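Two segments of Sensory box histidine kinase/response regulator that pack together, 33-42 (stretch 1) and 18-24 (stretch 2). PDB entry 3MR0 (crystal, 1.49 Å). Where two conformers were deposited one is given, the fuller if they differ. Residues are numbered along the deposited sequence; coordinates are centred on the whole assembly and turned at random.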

# COMPACT_ATOMS: atom_id res chain seq x y z
N TYR A 33 9.16 -7.18 -5.70
CA TYR A 33 8.85 -6.97 -7.11
C TYR A 33 7.71 -5.98 -7.24
O TYR A 33 6.77 -6.01 -6.45
CB TYR A 33 8.49 -8.27 -7.85
CG TYR A 33 7.91 -7.98 -9.22
CD1 TYR A 33 8.72 -7.56 -10.27
CD2 TYR A 33 6.54 -8.11 -9.46
CE1 TYR A 33 8.19 -7.27 -11.52
CE2 TYR A 33 6.00 -7.83 -10.70
CZ TYR A 33 6.82 -7.42 -11.74
OH TYR A 33 6.29 -7.14 -12.98
N LEU A 34 7.81 -5.10 -8.23
CA LEU A 34 6.84 -4.04 -8.47
C LEU A 34 6.35 -4.08 -9.92
O LEU A 34 7.14 -4.13 -10.85
CB LEU A 34 7.46 -2.66 -8.20
CG LEU A 34 8.55 -2.48 -7.14
CD1 LEU A 34 9.07 -1.09 -7.21
CD2 LEU A 34 7.99 -2.78 -5.77
N SER A 35 5.04 -4.03 -10.10
CA SER A 35 4.51 -3.98 -11.44
C SER A 35 4.77 -2.58 -12.00
O SER A 35 5.00 -1.62 -11.24
CB SER A 35 3.03 -4.29 -11.44
OG SER A 35 2.30 -3.29 -10.76
N PRO A 36 4.75 -2.46 -13.34
CA PRO A 36 4.90 -1.11 -13.92
C PRO A 36 3.92 -0.13 -13.29
O PRO A 36 4.35 0.98 -12.96
CB PRO A 36 4.60 -1.34 -15.40
CG PRO A 36 5.00 -2.78 -15.65
CD PRO A 36 4.66 -3.51 -14.38
N HIS A 37 2.64 -0.51 -13.12
CA HIS A 37 1.69 0.44 -12.51
C HIS A 37 1.95 0.77 -11.03
O HIS A 37 1.62 1.87 -10.56
CB HIS A 37 0.20 0.15 -12.76
CG HIS A 37 -0.65 1.38 -12.60
ND1 HIS A 37 -0.60 2.44 -13.47
CD2 HIS A 37 -1.51 1.75 -11.61
CE1 HIS A 37 -1.41 3.40 -13.05
NE2 HIS A 37 -1.98 3.00 -11.93
N PHE A 38 2.54 -0.17 -10.30
CA PHE A 38 2.99 0.15 -8.96
C PHE A 38 3.99 1.29 -9.07
O PHE A 38 3.87 2.29 -8.38
CB PHE A 38 3.63 -1.06 -8.29
CG PHE A 38 4.01 -0.82 -6.87
CD1 PHE A 38 3.35 -1.49 -5.86
CD2 PHE A 38 5.01 0.08 -6.54
CE1 PHE A 38 3.68 -1.27 -4.54
CE2 PHE A 38 5.36 0.31 -5.21
CZ PHE A 38 4.70 -0.36 -4.20
N LYS A 39 4.99 1.13 -9.93
CA LYS A 39 5.99 2.19 -10.07
C LYS A 39 5.32 3.51 -10.42
O LYS A 39 5.69 4.58 -9.92
CB LYS A 39 7.02 1.82 -11.13
CG LYS A 39 7.84 0.59 -10.81
CD LYS A 39 8.90 0.40 -11.87
CE LYS A 39 9.64 -0.89 -11.71
NZ LYS A 39 10.20 -1.26 -13.04
N LYS A 40 4.33 3.45 -11.29
CA LYS A 40 3.68 4.67 -11.70
C LYS A 40 3.00 5.34 -10.52
O LYS A 40 3.18 6.53 -10.30
CB LYS A 40 2.72 4.41 -12.85
CG LYS A 40 1.94 5.65 -13.26
CD LYS A 40 2.82 6.90 -13.35
CE LYS A 40 3.75 6.86 -14.55
NZ LYS A 40 4.20 8.24 -14.92
N ILE A 41 2.21 4.58 -9.76
CA ILE A 41 1.50 5.12 -8.60
C ILE A 41 2.44 5.83 -7.62
O ILE A 41 2.03 6.77 -6.96
CB ILE A 41 0.67 4.03 -7.88
CG1 ILE A 41 -0.53 3.60 -8.73
CG2 ILE A 41 0.19 4.50 -6.50
CD1 ILE A 41 -1.23 2.37 -8.20
N MSE A 42 3.69 5.38 -7.52
CA MSE A 42 4.69 6.08 -6.70
C MSE A 42 5.21 7.35 -7.41
O MSE A 42 6.00 8.12 -6.84
CB MSE A 42 5.86 5.17 -6.33
CG MSE A 42 5.49 3.95 -5.53
SE MSE A 42 4.58 4.36 -3.86
CE MSE A 42 5.98 5.43 -3.04
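Stretch 2 18-24: ASAGLWD

Stretch 2 passes across the start of the helix in stretch 1 and then pairs, antiparallel, with the short strand that precedes that helix. Ser19 is the first residue to leave helical phi/psi after a preceding helix; its phi is positive (69°), in a Schellman motif. From Gly21 to Asp24 the backbone is extended.

The register pairs Tyr33 with Asp24 and Leu34 with Trp23, each with CA atoms 5.0 Å apart. Tyr33 and Asp24 form the hydrogen-bonded pair: Tyr33 N donates to Asp24 O at 2.9 Å, and Asp24 N donates to Tyr33 O at 3.1 Å. Their side chains share one face of the sheet, with the CB atoms of Tyr33 and Asp24 4.1 Å apart. Leu34 and Trp23 point to the other face.

Beyond the two bridged pairs, Ser35 N still donates to Leu22 O at 3.0 Å. The return bond goes to a side chain: Leu22 N donates to Ser35 OG at 2.8 Å. The same Ser35 OG also caps the helix, accepting from Phe38 N at 3.2 Å. Water 1 lies 2.7 Å from Ser35 OG and donates to Ala20 O at 2.8 Å.

Helix 36-41 crosses strand 21-24 at -108°, with the axes 5.9 Å apart at closest. Gly21 allows this approach. Its CA is 3.7 Å from Phe38 CA and 3.5 Å from Phe38 N; an ideal CB on Gly21 would lie 2.4 Å from Phe38 CA, a clash.

Further contacts, some to backbone atoms, extend along the two stretches. Phe38 CE1 meets Trp23 CD1 at 3.8 Å. Tyr33 CE2 lies 4.0 Å from Leu22 CD2, which sits at the ring edge. His37 CD2 is 3.2 Å from Ser19 O. Ile41 CD1 reaches Gly21 N at 3.8 Å. Pro36 and Lys39 point away.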

# COMPACT_ATOMS: atom_id res chain seq x y z
N ALA A 18 -8.33 -1.90 -12.74
CA ALA A 18 -8.62 -1.01 -11.61
C ALA A 18 -7.61 0.12 -11.49
O ALA A 18 -7.77 1.04 -10.70
CB ALA A 18 -8.64 -1.79 -10.34
N SER A 19 -6.55 0.04 -12.30
CA SER A 19 -5.41 0.94 -12.20
C SER A 19 -4.69 0.63 -10.90
O SER A 19 -4.34 1.52 -10.14
CB SER A 19 -5.86 2.40 -12.24
OG SER A 19 -6.73 2.64 -13.32
N ALA A 20 -4.48 -0.65 -10.65
CA ALA A 20 -3.80 -1.07 -9.44
C ALA A 20 -2.34 -1.43 -9.74
O ALA A 20 -2.01 -1.74 -10.88
CB ALA A 20 -4.52 -2.24 -8.79
N GLY A 21 -1.48 -1.35 -8.72
CA GLY A 21 -0.12 -1.83 -8.82
C GLY A 21 0.10 -3.11 -8.03
O GLY A 21 -0.24 -3.20 -6.84
N LEU A 22 0.68 -4.10 -8.68
CA LEU A 22 0.93 -5.40 -8.05
C LEU A 22 2.26 -5.37 -7.31
O LEU A 22 3.21 -4.77 -7.78
CB LEU A 22 0.89 -6.50 -9.11
CG LEU A 22 1.67 -7.81 -8.95
CD1 LEU A 22 0.85 -8.87 -8.22
CD2 LEU A 22 2.07 -8.33 -10.32
N TRP A 23 2.32 -6.01 -6.15
CA TRP A 23 3.57 -6.17 -5.42
C TRP A 23 3.79 -7.61 -4.90
O TRP A 23 2.84 -8.31 -4.58
CB TRP A 23 3.74 -5.10 -4.33
CG TRP A 23 2.64 -5.00 -3.28
CD1 TRP A 23 1.57 -4.16 -3.29
CD2 TRP A 23 2.56 -5.74 -2.05
NE1 TRP A 23 0.82 -4.33 -2.16
CE2 TRP A 23 1.40 -5.30 -1.38
CE3 TRP A 23 3.35 -6.73 -1.45
CZ2 TRP A 23 1.01 -5.82 -0.15
CZ3 TRP A 23 2.97 -7.25 -0.24
CH2 TRP A 23 1.81 -6.79 0.40
N ASP A 24 5.04 -8.05 -4.86
CA ASP A 24 5.37 -9.42 -4.42
C ASP A 24 6.60 -9.34 -3.53
O ASP A 24 7.70 -9.04 -4.00
CB ASP A 24 5.64 -10.31 -5.63
CG ASP A 24 6.06 -11.75 -5.26
OD1 ASP A 24 6.21 -12.09 -4.08
OD2 ASP A 24 6.24 -12.56 -6.19
O HOH W 1 -0.12 -3.54 -11.86